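Local structure of actin depolymerization factor 2 (Plasmodium berghei, 2XFA) at residues N29-Y34 against V44-H49; Y34-L39 against K107-A112; L67-C72 against C132-F137; Y74-M79 against I92-W97. The protein probably binds actin and promotes the disassembly of actin filaments, as an ADF/cofilin protein of the malaria parasite. All coordinates share one frame; numbering follows the deposited sequence.

Contact 1. Residues N29-Y34 against V44-H49; sequences NKYIIY and VDVLEH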
# COMPACT_ATOMS: atom_id res chain seq x y z
N ASN A 29 4.68 -5.49 -11.58
CA ASN A 29 3.56 -5.43 -10.65
C ASN A 29 3.00 -4.03 -10.66
O ASN A 29 3.75 -3.06 -10.72
CB ASN A 29 4.03 -5.75 -9.23
CG ASN A 29 4.53 -7.18 -9.07
OD1 ASN A 29 3.97 -8.12 -9.65
ND2 ASN A 29 5.57 -7.35 -8.26
N LYS A 30 1.68 -3.91 -10.60
CA LYS A 30 1.06 -2.59 -10.48
C LYS A 30 0.85 -2.18 -9.02
O LYS A 30 0.92 -1.01 -8.70
CB LYS A 30 -0.26 -2.54 -11.24
CG LYS A 30 -0.56 -1.18 -11.84
CD LYS A 30 0.43 -0.86 -12.94
CE LYS A 30 0.29 0.57 -13.41
NZ LYS A 30 1.34 0.93 -14.41
N TYR A 31 0.52 -3.15 -8.17
CA TYR A 31 0.43 -2.89 -6.75
C TYR A 31 0.70 -4.15 -5.98
O TYR A 31 0.60 -5.24 -6.51
CB TYR A 31 -0.90 -2.25 -6.31
CG TYR A 31 -2.14 -3.11 -6.41
CD1 TYR A 31 -2.49 -3.99 -5.41
CD2 TYR A 31 -2.97 -3.01 -7.51
CE1 TYR A 31 -3.61 -4.76 -5.50
CE2 TYR A 31 -4.11 -3.78 -7.60
CZ TYR A 31 -4.42 -4.66 -6.59
OH TYR A 31 -5.55 -5.43 -6.69
N ILE A 32 1.09 -3.99 -4.73
CA ILE A 32 1.36 -5.13 -3.88
C ILE A 32 0.64 -4.79 -2.61
O ILE A 32 0.66 -3.63 -2.20
CB ILE A 32 2.83 -5.25 -3.54
CG1 ILE A 32 3.67 -5.34 -4.81
CG2 ILE A 32 3.06 -6.48 -2.66
CD1 ILE A 32 5.14 -4.93 -4.60
N ILE A 33 -0.03 -5.78 -2.01
CA ILE A 33 -0.59 -5.62 -0.69
C ILE A 33 0.16 -6.60 0.22
O ILE A 33 0.36 -7.74 -0.14
CB ILE A 33 -2.12 -5.90 -0.70
CG1 ILE A 33 -2.83 -4.83 -1.53
CG2 ILE A 33 -2.68 -5.84 0.71
CD1 ILE A 33 -4.25 -5.10 -1.77
N TYR A 34 0.60 -6.12 1.38
CA TYR A 34 1.37 -6.92 2.33
C TYR A 34 0.56 -7.08 3.58
O TYR A 34 -0.26 -6.22 3.90
CB TYR A 34 2.64 -6.17 2.77
CG TYR A 34 3.61 -5.89 1.68
CD1 TYR A 34 4.55 -6.84 1.31
CD2 TYR A 34 3.62 -4.66 1.03
CE1 TYR A 34 5.47 -6.58 0.32
CE2 TYR A 34 4.52 -4.40 0.04
CZ TYR A 34 5.45 -5.36 -0.31
OH TYR A 34 6.36 -5.11 -1.30
N VAL A 44 3.71 -10.98 1.47
CA VAL A 44 2.90 -10.56 0.33
C VAL A 44 1.51 -11.19 0.39
O VAL A 44 1.37 -12.41 0.48
CB VAL A 44 3.56 -11.01 -0.99
CG1 VAL A 44 2.63 -10.73 -2.16
CG2 VAL A 44 4.88 -10.32 -1.17
N ASP A 45 0.48 -10.36 0.36
CA ASP A 45 -0.88 -10.86 0.39
C ASP A 45 -1.47 -10.95 -1.02
O ASP A 45 -2.09 -11.94 -1.39
CB ASP A 45 -1.73 -9.94 1.27
CG ASP A 45 -3.21 -10.31 1.24
OD1 ASP A 45 -3.53 -11.51 1.00
OD2 ASP A 45 -4.05 -9.40 1.46
N VAL A 46 -1.25 -9.90 -1.81
CA VAL A 46 -1.80 -9.81 -3.16
C VAL A 46 -0.81 -9.11 -4.08
O VAL A 46 -0.12 -8.16 -3.66
CB VAL A 46 -3.11 -8.96 -3.18
CG1 VAL A 46 -3.63 -8.78 -4.60
CG2 VAL A 46 -4.17 -9.55 -2.28
N LEU A 47 -0.76 -9.58 -5.32
CA LEU A 47 0.02 -8.95 -6.37
C LEU A 47 -0.85 -8.70 -7.58
O LEU A 47 -1.46 -9.64 -8.09
CB LEU A 47 1.17 -9.87 -6.80
CG LEU A 47 2.39 -9.96 -5.89
CD1 LEU A 47 3.27 -11.13 -6.28
CD2 LEU A 47 3.17 -8.69 -5.97
N GLU A 48 -0.90 -7.47 -8.07
CA GLU A 48 -1.56 -7.21 -9.34
C GLU A 48 -0.53 -7.18 -10.46
O GLU A 48 0.26 -6.24 -10.54
CB GLU A 48 -2.35 -5.91 -9.31
CG GLU A 48 -3.36 -5.75 -10.44
CD GLU A 48 -4.52 -6.74 -10.34
OE1 GLU A 48 -5.48 -6.46 -9.59
OE2 GLU A 48 -4.46 -7.79 -11.01
N HIS A 49 -0.55 -8.21 -11.30
CA HIS A 49 0.39 -8.35 -12.41
C HIS A 49 -0.06 -7.62 -13.68
O HIS A 49 0.70 -7.51 -14.64
CB HIS A 49 0.57 -9.83 -12.78
CG HIS A 49 1.18 -10.65 -11.69
ND1 HIS A 49 2.51 -10.56 -11.34
CD2 HIS A 49 0.64 -11.61 -10.89
CE1 HIS A 49 2.77 -11.42 -10.37
NE2 HIS A 49 1.65 -12.06 -10.07

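Contact 2. Residues Y34-L39 against K107-A112; sequences YKIENL and KMLYAA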
# COMPACT_ATOMS: atom_id res chain seq x y z
N TYR A 34 0.60 -6.12 1.38
CA TYR A 34 1.37 -6.92 2.33
C TYR A 34 0.56 -7.08 3.58
O TYR A 34 -0.26 -6.22 3.90
CB TYR A 34 2.64 -6.17 2.77
CG TYR A 34 3.61 -5.89 1.68
CD1 TYR A 34 4.55 -6.84 1.31
CD2 TYR A 34 3.62 -4.66 1.03
CE1 TYR A 34 5.47 -6.58 0.32
CE2 TYR A 34 4.52 -4.40 0.04
CZ TYR A 34 5.45 -5.36 -0.31
OH TYR A 34 6.36 -5.11 -1.30
N LYS A 35 0.83 -8.14 4.35
CA LYS A 35 0.14 -8.29 5.61
C LYS A 35 1.07 -8.91 6.63
O LYS A 35 2.12 -9.44 6.29
CB LYS A 35 -1.07 -9.20 5.43
CG LYS A 35 -0.67 -10.63 5.15
CD LYS A 35 -1.84 -11.48 4.67
CE LYS A 35 -1.74 -12.89 5.25
NZ LYS A 35 -1.88 -13.96 4.22
N ILE A 36 0.69 -8.83 7.89
CA ILE A 36 1.45 -9.55 8.91
C ILE A 36 0.82 -10.92 9.11
O ILE A 36 -0.34 -11.03 9.51
CB ILE A 36 1.52 -8.77 10.23
CG1 ILE A 36 2.19 -7.42 9.97
CG2 ILE A 36 2.30 -9.58 11.28
CD1 ILE A 36 2.06 -6.41 11.09
N GLU A 37 1.57 -11.95 8.78
CA GLU A 37 1.11 -13.31 8.96
C GLU A 37 1.50 -13.85 10.32
O GLU A 37 2.63 -13.68 10.77
CB GLU A 37 1.68 -14.21 7.86
CG GLU A 37 0.88 -15.49 7.67
CD GLU A 37 1.50 -16.42 6.64
OE1 GLU A 37 2.75 -16.53 6.62
OE2 GLU A 37 0.73 -17.04 5.88
N ASN A 38 0.55 -14.50 10.98
CA ASN A 38 0.78 -15.12 12.28
C ASN A 38 1.45 -14.18 13.28
O ASN A 38 2.12 -14.64 14.20
CB ASN A 38 1.58 -16.40 12.11
CG ASN A 38 0.82 -17.45 11.32
OD1 ASN A 38 -0.41 -17.48 11.33
ND2 ASN A 38 1.56 -18.31 10.61
N LEU A 39 1.27 -12.88 13.06
CA LEU A 39 1.69 -11.86 14.01
C LEU A 39 3.20 -11.70 14.14
O LEU A 39 3.67 -11.19 15.15
CB LEU A 39 1.11 -12.15 15.40
CG LEU A 39 -0.31 -11.67 15.70
CD1 LEU A 39 -1.22 -11.88 14.50
CD2 LEU A 39 -0.85 -12.37 16.94
N LYS A 107 -4.08 -3.21 15.13
CA LYS A 107 -3.75 -1.81 14.86
C LYS A 107 -2.36 -1.41 15.38
O LYS A 107 -1.53 -0.91 14.64
CB LYS A 107 -4.82 -0.87 15.43
CG LYS A 107 -5.96 -0.60 14.47
CD LYS A 107 -7.05 0.25 15.10
CE LYS A 107 -7.07 1.65 14.51
NZ LYS A 107 -7.20 1.67 13.03
N MET A 108 -2.11 -1.64 16.66
CA MET A 108 -0.81 -1.27 17.24
C MET A 108 0.36 -1.99 16.57
O MET A 108 1.33 -1.36 16.18
CB MET A 108 -0.81 -1.44 18.76
CG MET A 108 -1.71 -0.43 19.47
SD MET A 108 -1.72 -0.54 21.28
CE MET A 108 -0.29 0.46 21.73
N LEU A 109 0.24 -3.30 16.38
CA LEU A 109 1.28 -4.07 15.72
C LEU A 109 1.60 -3.57 14.30
O LEU A 109 2.76 -3.46 13.92
CB LEU A 109 0.91 -5.54 15.66
CG LEU A 109 2.14 -6.42 15.42
CD1 LEU A 109 2.87 -6.68 16.74
CD2 LEU A 109 1.74 -7.73 14.76
N TYR A 110 0.58 -3.30 13.50
CA TYR A 110 0.82 -2.78 12.16
C TYR A 110 1.53 -1.41 12.20
O TYR A 110 2.48 -1.17 11.47
CB TYR A 110 -0.48 -2.68 11.37
CG TYR A 110 -0.80 -3.94 10.61
CD1 TYR A 110 -1.52 -4.97 11.21
CD2 TYR A 110 -0.38 -4.11 9.32
CE1 TYR A 110 -1.83 -6.13 10.49
CE2 TYR A 110 -0.70 -5.24 8.59
CZ TYR A 110 -1.42 -6.25 9.18
OH TYR A 110 -1.70 -7.37 8.46
N ALA A 111 1.06 -0.52 13.06
CA ALA A 111 1.66 0.79 13.18
C ALA A 111 3.09 0.65 13.67
O ALA A 111 3.97 1.33 13.18
CB ALA A 111 0.86 1.67 14.12
N ALA A 112 3.32 -0.24 14.63
CA ALA A 112 4.64 -0.34 15.24
C ALA A 112 5.63 -1.02 14.32
O ALA A 112 6.82 -0.93 14.54
CB ALA A 112 4.57 -1.05 16.59

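Contact 3. Residues L67-C72 against C132-F137; sequences LKNTEC and CDINEF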
# COMPACT_ATOMS: atom_id res chain seq x y z
N LEU A 67 -9.43 -4.90 0.24
CA LEU A 67 -9.33 -4.47 1.63
C LEU A 67 -10.61 -4.74 2.39
O LEU A 67 -11.66 -4.93 1.78
CB LEU A 67 -9.01 -2.96 1.67
CG LEU A 67 -7.71 -2.62 0.93
CD1 LEU A 67 -7.48 -1.11 0.91
CD2 LEU A 67 -6.52 -3.35 1.56
N LYS A 68 -10.54 -4.72 3.72
CA LYS A 68 -11.76 -4.90 4.53
C LYS A 68 -11.78 -3.88 5.66
O LYS A 68 -10.75 -3.36 6.04
CB LYS A 68 -11.79 -6.30 5.15
CG LYS A 68 -11.63 -7.43 4.14
CD LYS A 68 -11.93 -8.79 4.79
CE LYS A 68 -12.07 -9.91 3.76
NZ LYS A 68 -12.38 -11.22 4.39
N ASN A 69 -12.94 -3.67 6.23
CA ASN A 69 -13.07 -2.73 7.33
C ASN A 69 -12.45 -3.25 8.62
O ASN A 69 -12.40 -2.55 9.61
CB ASN A 69 -14.54 -2.51 7.59
CG ASN A 69 -14.93 -1.09 7.50
OD1 ASN A 69 -14.11 -0.22 7.15
ND2 ASN A 69 -16.20 -0.82 7.78
N THR A 70 -12.03 -4.50 8.63
CA THR A 70 -11.69 -5.13 9.90
C THR A 70 -10.25 -5.63 9.92
O THR A 70 -9.85 -6.34 10.84
CB THR A 70 -12.56 -6.38 10.14
OG1 THR A 70 -12.33 -7.28 9.04
CG2 THR A 70 -14.04 -6.02 10.24
N GLU A 71 -9.47 -5.31 8.89
CA GLU A 71 -8.06 -5.67 8.90
C GLU A 71 -7.10 -4.66 8.28
O GLU A 71 -7.36 -4.13 7.20
CB GLU A 71 -7.83 -7.04 8.31
CG GLU A 71 -8.35 -7.27 6.94
CD GLU A 71 -8.36 -8.75 6.62
OE1 GLU A 71 -7.67 -9.51 7.35
OE2 GLU A 71 -9.06 -9.17 5.67
N CYS A 72 -5.98 -4.45 8.96
CA CYS A 72 -4.90 -3.59 8.47
C CYS A 72 -4.09 -4.21 7.33
O CYS A 72 -3.86 -5.42 7.29
CB CYS A 72 -3.98 -3.23 9.63
SG CYS A 72 -4.82 -2.43 10.97
N CYS A 132 -10.07 5.76 7.54
CA CYS A 132 -11.50 6.01 7.39
C CYS A 132 -12.27 4.69 7.33
O CYS A 132 -11.70 3.62 7.57
CB CYS A 132 -11.77 6.87 6.14
SG CYS A 132 -11.12 6.15 4.61
N ASP A 133 -13.57 4.76 7.05
CA ASP A 133 -14.35 3.54 6.78
C ASP A 133 -14.06 3.08 5.36
O ASP A 133 -13.81 3.91 4.46
CB ASP A 133 -15.86 3.79 6.95
CG ASP A 133 -16.67 2.49 6.90
OD1 ASP A 133 -17.11 2.09 5.80
OD2 ASP A 133 -16.82 1.84 7.96
N ILE A 134 -14.14 1.77 5.13
CA ILE A 134 -13.93 1.22 3.81
C ILE A 134 -14.77 1.94 2.73
O ILE A 134 -14.33 2.04 1.60
CB ILE A 134 -14.24 -0.28 3.73
CG1 ILE A 134 -13.84 -0.81 2.36
CG2 ILE A 134 -15.74 -0.55 3.91
CD1 ILE A 134 -12.37 -0.77 2.11
N ASN A 135 -15.99 2.39 3.09
CA ASN A 135 -16.85 3.16 2.18
C ASN A 135 -16.27 4.47 1.64
O ASN A 135 -16.72 4.99 0.61
CB ASN A 135 -18.18 3.51 2.86
CG ASN A 135 -19.07 2.30 3.01
OD1 ASN A 135 -18.85 1.27 2.36
ND2 ASN A 135 -20.06 2.42 3.88
N GLU A 136 -15.30 5.05 2.35
CA GLU A 136 -14.71 6.31 1.89
C GLU A 136 -13.26 6.13 1.42
O GLU A 136 -12.66 7.07 0.93
CB GLU A 136 -14.78 7.39 2.96
CG GLU A 136 -16.19 7.82 3.31
CD GLU A 136 -16.57 7.43 4.72
OE1 GLU A 136 -17.63 6.79 4.88
OE2 GLU A 136 -15.79 7.74 5.65
N PHE A 137 -12.73 4.92 1.56
CA PHE A 137 -11.36 4.65 1.13
C PHE A 137 -11.08 5.33 -0.23
O PHE A 137 -10.19 6.14 -0.37
CB PHE A 137 -11.10 3.14 1.04
CG PHE A 137 -9.69 2.79 0.58
CD1 PHE A 137 -9.42 2.49 -0.74
CD2 PHE A 137 -8.64 2.79 1.49
CE1 PHE A 137 -8.12 2.19 -1.17
CE2 PHE A 137 -7.33 2.49 1.07
CZ PHE A 137 -7.08 2.18 -0.26

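Contact 4. Residues Y74-M79 against I92-W97; sequences YIIADM and IYFIFW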
# COMPACT_ATOMS: atom_id res chain seq x y z
N TYR A 74 -0.60 -3.05 4.42
CA TYR A 74 0.28 -2.08 3.77
C TYR A 74 0.09 -2.26 2.29
O TYR A 74 0.07 -3.38 1.79
CB TYR A 74 1.75 -2.37 4.10
CG TYR A 74 2.06 -2.47 5.56
CD1 TYR A 74 1.82 -1.40 6.40
CD2 TYR A 74 2.58 -3.63 6.09
CE1 TYR A 74 2.13 -1.48 7.74
CE2 TYR A 74 2.88 -3.72 7.42
CZ TYR A 74 2.66 -2.64 8.24
OH TYR A 74 2.96 -2.71 9.57
N ILE A 75 -0.05 -1.17 1.58
CA ILE A 75 -0.15 -1.26 0.14
C ILE A 75 0.95 -0.42 -0.51
O ILE A 75 1.18 0.73 -0.12
CB ILE A 75 -1.54 -0.75 -0.33
CG1 ILE A 75 -2.67 -1.50 0.41
CG2 ILE A 75 -1.69 -0.89 -1.83
CD1 ILE A 75 -3.40 -0.61 1.40
N ILE A 76 1.65 -1.01 -1.47
CA ILE A 76 2.50 -0.26 -2.35
C ILE A 76 1.86 -0.24 -3.75
O ILE A 76 1.54 -1.29 -4.29
CB ILE A 76 3.93 -0.85 -2.40
CG1 ILE A 76 4.56 -0.79 -1.01
CG2 ILE A 76 4.80 -0.06 -3.39
CD1 ILE A 76 5.90 -1.47 -0.92
N ALA A 77 1.70 0.96 -4.32
CA ALA A 77 1.05 1.13 -5.61
C ALA A 77 1.85 2.07 -6.51
O ALA A 77 2.27 3.13 -6.08
CB ALA A 77 -0.32 1.71 -5.41
N ASP A 78 2.02 1.67 -7.76
CA ASP A 78 2.62 2.54 -8.78
C ASP A 78 1.51 3.35 -9.45
O ASP A 78 0.85 2.86 -10.36
CB ASP A 78 3.34 1.68 -9.81
CG ASP A 78 4.51 2.39 -10.47
OD1 ASP A 78 4.82 3.54 -10.09
OD2 ASP A 78 5.12 1.77 -11.36
N MET A 79 1.28 4.56 -8.96
CA MET A 79 0.16 5.38 -9.41
C MET A 79 0.48 6.19 -10.65
O MET A 79 1.46 6.92 -10.68
CB MET A 79 -0.26 6.33 -8.29
CG MET A 79 -0.68 5.62 -7.02
SD MET A 79 -2.06 4.52 -7.38
CE MET A 79 -2.83 4.44 -5.76
N ILE A 92 5.42 6.17 -6.83
CA ILE A 92 5.21 5.07 -5.91
C ILE A 92 4.62 5.57 -4.61
O ILE A 92 5.23 6.39 -3.93
CB ILE A 92 6.50 4.31 -5.63
CG1 ILE A 92 7.03 3.66 -6.91
CG2 ILE A 92 6.24 3.23 -4.59
CD1 ILE A 92 8.46 3.19 -6.77
N TYR A 93 3.42 5.12 -4.29
CA TYR A 93 2.78 5.50 -3.03
C TYR A 93 2.86 4.32 -2.08
O TYR A 93 2.71 3.18 -2.49
CB TYR A 93 1.31 5.86 -3.26
CG TYR A 93 1.15 7.26 -3.80
CD1 TYR A 93 0.75 8.30 -2.97
CD2 TYR A 93 1.46 7.55 -5.12
CE1 TYR A 93 0.62 9.60 -3.46
CE2 TYR A 93 1.35 8.84 -5.61
CZ TYR A 93 0.93 9.86 -4.79
OH TYR A 93 0.81 11.14 -5.30
N PHE A 94 3.05 4.60 -0.80
CA PHE A 94 2.99 3.57 0.22
C PHE A 94 1.77 3.92 1.08
O PHE A 94 1.64 5.06 1.52
CB PHE A 94 4.25 3.58 1.08
CG PHE A 94 4.22 2.57 2.18
CD1 PHE A 94 4.80 1.32 2.00
CD2 PHE A 94 3.61 2.85 3.38
CE1 PHE A 94 4.79 0.38 3.02
CE2 PHE A 94 3.58 1.91 4.41
CZ PHE A 94 4.17 0.67 4.23
N ILE A 95 0.87 2.97 1.29
CA ILE A 95 -0.36 3.29 2.00
C ILE A 95 -0.51 2.34 3.16
O ILE A 95 -0.41 1.13 3.01
CB ILE A 95 -1.58 3.12 1.07
CG1 ILE A 95 -1.42 4.03 -0.15
CG2 ILE A 95 -2.89 3.38 1.83
CD1 ILE A 95 -2.25 3.55 -1.35
N PHE A 96 -0.71 2.91 4.34
CA PHE A 96 -1.00 2.11 5.51
C PHE A 96 -2.50 2.21 5.75
O PHE A 96 -3.03 3.24 6.20
CB PHE A 96 -0.19 2.61 6.71
CG PHE A 96 -0.53 1.94 8.01
CD1 PHE A 96 -1.07 0.65 8.05
CD2 PHE A 96 -0.30 2.60 9.21
CE1 PHE A 96 -1.38 0.05 9.26
CE2 PHE A 96 -0.61 2.00 10.43
CZ PHE A 96 -1.14 0.73 10.46
N TRP A 97 -3.18 1.12 5.42
CA TRP A 97 -4.63 0.97 5.65
C TRP A 97 -4.85 0.46 7.06
O TRP A 97 -4.43 -0.65 7.40
CB TRP A 97 -5.19 -0.03 4.67
CG TRP A 97 -6.65 -0.43 4.88
CD1 TRP A 97 -7.12 -1.70 5.04
CD2 TRP A 97 -7.80 0.43 4.94
NE1 TRP A 97 -8.51 -1.69 5.18
CE2 TRP A 97 -8.95 -0.40 5.14
CE3 TRP A 97 -7.99 1.81 4.83
CZ2 TRP A 97 -10.26 0.11 5.24
CZ3 TRP A 97 -9.28 2.32 4.95
CH2 TRP A 97 -10.40 1.47 5.15

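Contact 1. Residues N29-Y34 against V44-H49
Tyr31 and Glu48 run alongside each other in one direction, the carboxylate turned 77° against the ring. The Tyr31 ring hangs in the crowded position between backbone N and carbonyl carbon (chi1 68°), so that Glu48 CB sits over its face as a CH-pi contact, 3.6 Å from the centroid and offset toward the rim. Glu48 then bends at chi2 and carries OE1 to within 3.1 Å of Tyr31 OH; the hydroxyl is hydrogen-bonded to Asn66 and OE1 is in a salt bridge with Arg62. Next along this face Ile33 and Val46 meet CB to CB. On the reverse face Ile32 and Leu47 run alongside each other, Leu47 CD2 3.6 Å from Ile32 CG1 and equally near Asn29 ND2, an amide nitrogen that Glu19 engages. The backbones are antiparallel, Ile33 N giving a straight bond of 2.9 Å to Val46 O. At the same residue a classic beta bulge forms: Ile33 O takes both Asp45 N (2.7 Å) and Val46 N (3.2 Å), which shifts the register and turns the side chains of Tyr34 and Val44 apart. This hairpin of strands 31-37 and 41-48 has helix 56-65 against its Tyr31 face and helix 14-24 against its Leu47 face, while strand 73-81 flanks strand 31-37 on the edge away from 41-48.

Contact 2. Residues Y34-L39 against K107-A112
Ile36 sets CG1 beside its backbone N (chi1 -59°) and extends onward with CD1 anti to CA, which aims the methyl at the helix; Tyr110, its ring stretched out from helix 104-118, comes to meet it. The two side chains advance from opposing sides and overlap, the methyl passing over the ring. Ile36 CD1 stands almost exactly over the middle of the Tyr110 ring, 3.6 Å from the centroid, in a CH-pi contact so well centred that CG, CD1, CD2, CE1 and CE2 of the ring are all nearly equidistant from the methyl. Further out along the same ring, Ile36 CG1 lies 3.9 Å from Tyr110 CZ. Beyond it, the backbone N of Ile36 gives a nearly linear hydrogen bond (173°) to Tyr110 OH, 2.9 Å long. One residue thus grips the tyrosine twice, by backbone at the hydroxyl and by side chain over the ring, and this should restrict rotation of the phenol.

In the ADF-homology fold a central mixed sheet is sandwiched between helices, and here helix 104-118 crosses strand 31-37 on one face of that sheet, the two short axes 9.9 Å apart at closest approach and at 120°. Lys35 CA approaches the rim of the Tyr110 ring near its plane, 3.5 Å from OH. The preceding residue in the helix, Leu109, has CG anti to its backbone N and crosses Ile36 obliquely: its CD2 meets Ile36 CD1 at 3.9 Å and lies close to CG2 as well. Past the end of the strand, exposed Leu39 touches Leu109 CD2 through its carbonyl oxygen. Tyr110 also packs on Tyr74 and Phe96.

Contact 3. Residues L67-C72 against C132-F137
Asn69 reaches across from a type I turn, Lys68 to Glu71, and its side chain carries the polar half of the contact. From CB the chain runs to CG, which lies 3.7 Å from Ile134 CG2, and there the amide splits its two ends between successive residues. OD1 accepts the backbone N of Ile134 in a bond of 2.8 Å, the donor standing above the carbonyl plane, and it also rests near Ile134 CB. ND2 donates to Asp133 OD2 at 2.7 Å. Amide and carboxylate are turned 89° apart, so the N-H leaves within the amide plane but meets the carboxylate from above its own. With a donor on OD1 and an acceptor at ND2, the amide's orientation is fixed. Asp133 is positioned by its other oxygen, OD1, which takes Asn135 N at 2.9 Å.

The apolar half is carried by Leu67. Its CB touches Ile134 CD1 at 4.0 Å, while CD1 lies over the face of the Phe137 ring as a CH-pi contact, 3.5 Å from CZ and offset toward the rim; the two side chains cross at about a right angle. Trp97 lines this half, its ring edge-to-face with Phe137, and its NE1 bonds to Lys68 O. The Asn135-Asp133 bond closes an Asx turn just before helix 137-146, and Asn69 clasps it to the connection between helix 56-65 and strand 73-81 of the ADF-homology fold.

Contact 4. Residues Y74-M79 against I92-W97
Tyr74, Phe94 and Phe96 form an aromatic cluster on one face of this antiparallel pair, a closely packed part of a contact that is buried almost throughout. Tyr74 folds beside its backbone N (chi1 -54°), whereas both phenylalanines set CG anti to theirs, so the rings run side by side in the same direction. Phe94 CZ comes 3.8 Å from Tyr74 CD1, and Phe96 CD1 lies 3.9 Å from Tyr74 CE1; the planes are oblique, 31° and 44° from that of Tyr74. Farther along this face Ile76 CG1 presses on Phe94 CD1 at 3.7 Å, and its CG2 meets the CG2 of Ile92.

At this end the packing thins: Ile92 is partly exposed, and across from it Asp78, itself buried and packed on His27, makes little more than a glancing approach, OD1 3.9 Å from Ile92 CG1. The reverse face is a second tight region. There Ile75 CD1 spans Ile95 CG2 and Trp97 CB, Ala77 stands beside Tyr93 with only a methyl, and the Met79 side chain, bent at chi2, runs across that of Tyr93 at about a right angle, CG 3.5 Å from CD2. Two reciprocal bond pairs tie the backbones, Ile75 with Ile95 (2.7 Å each way) and Ala77 with Tyr93.

The strands are central in the mixed sheet, strand 73-81 bonding on its far edge to strand 31-37 and strand 89-97 to strand 126-130. Helix 104-118 covers the aromatic cluster, with Tyr74 OH bonded to Tyr110 O, and helix 56-65 packs on Ile75, Ala77 and Met79.

From the N terminus, contact 1 closes first, turning strand 31-37 back on strand 41-48 as a hairpin. Contact 2 opens on the same strand, at the shared Tyr34, so it crosses contact 1; its long loop ends only at helix 104-118. Within that loop the chain passes helix 56-65 and the turn that opens contact 3, then forms the hairpin of contact 4, which is nested inside both longer closures. Contact 3 closes last, at the start of helix 137-146, and crosses contact 2. Backbone bonds between strands 31-37 and 73-81 join contacts 1 and 4 into one sheet; contact 2 lays helix 104-118 on it, and contact 3 ties the loops before strand 73-81 and helix 137-146.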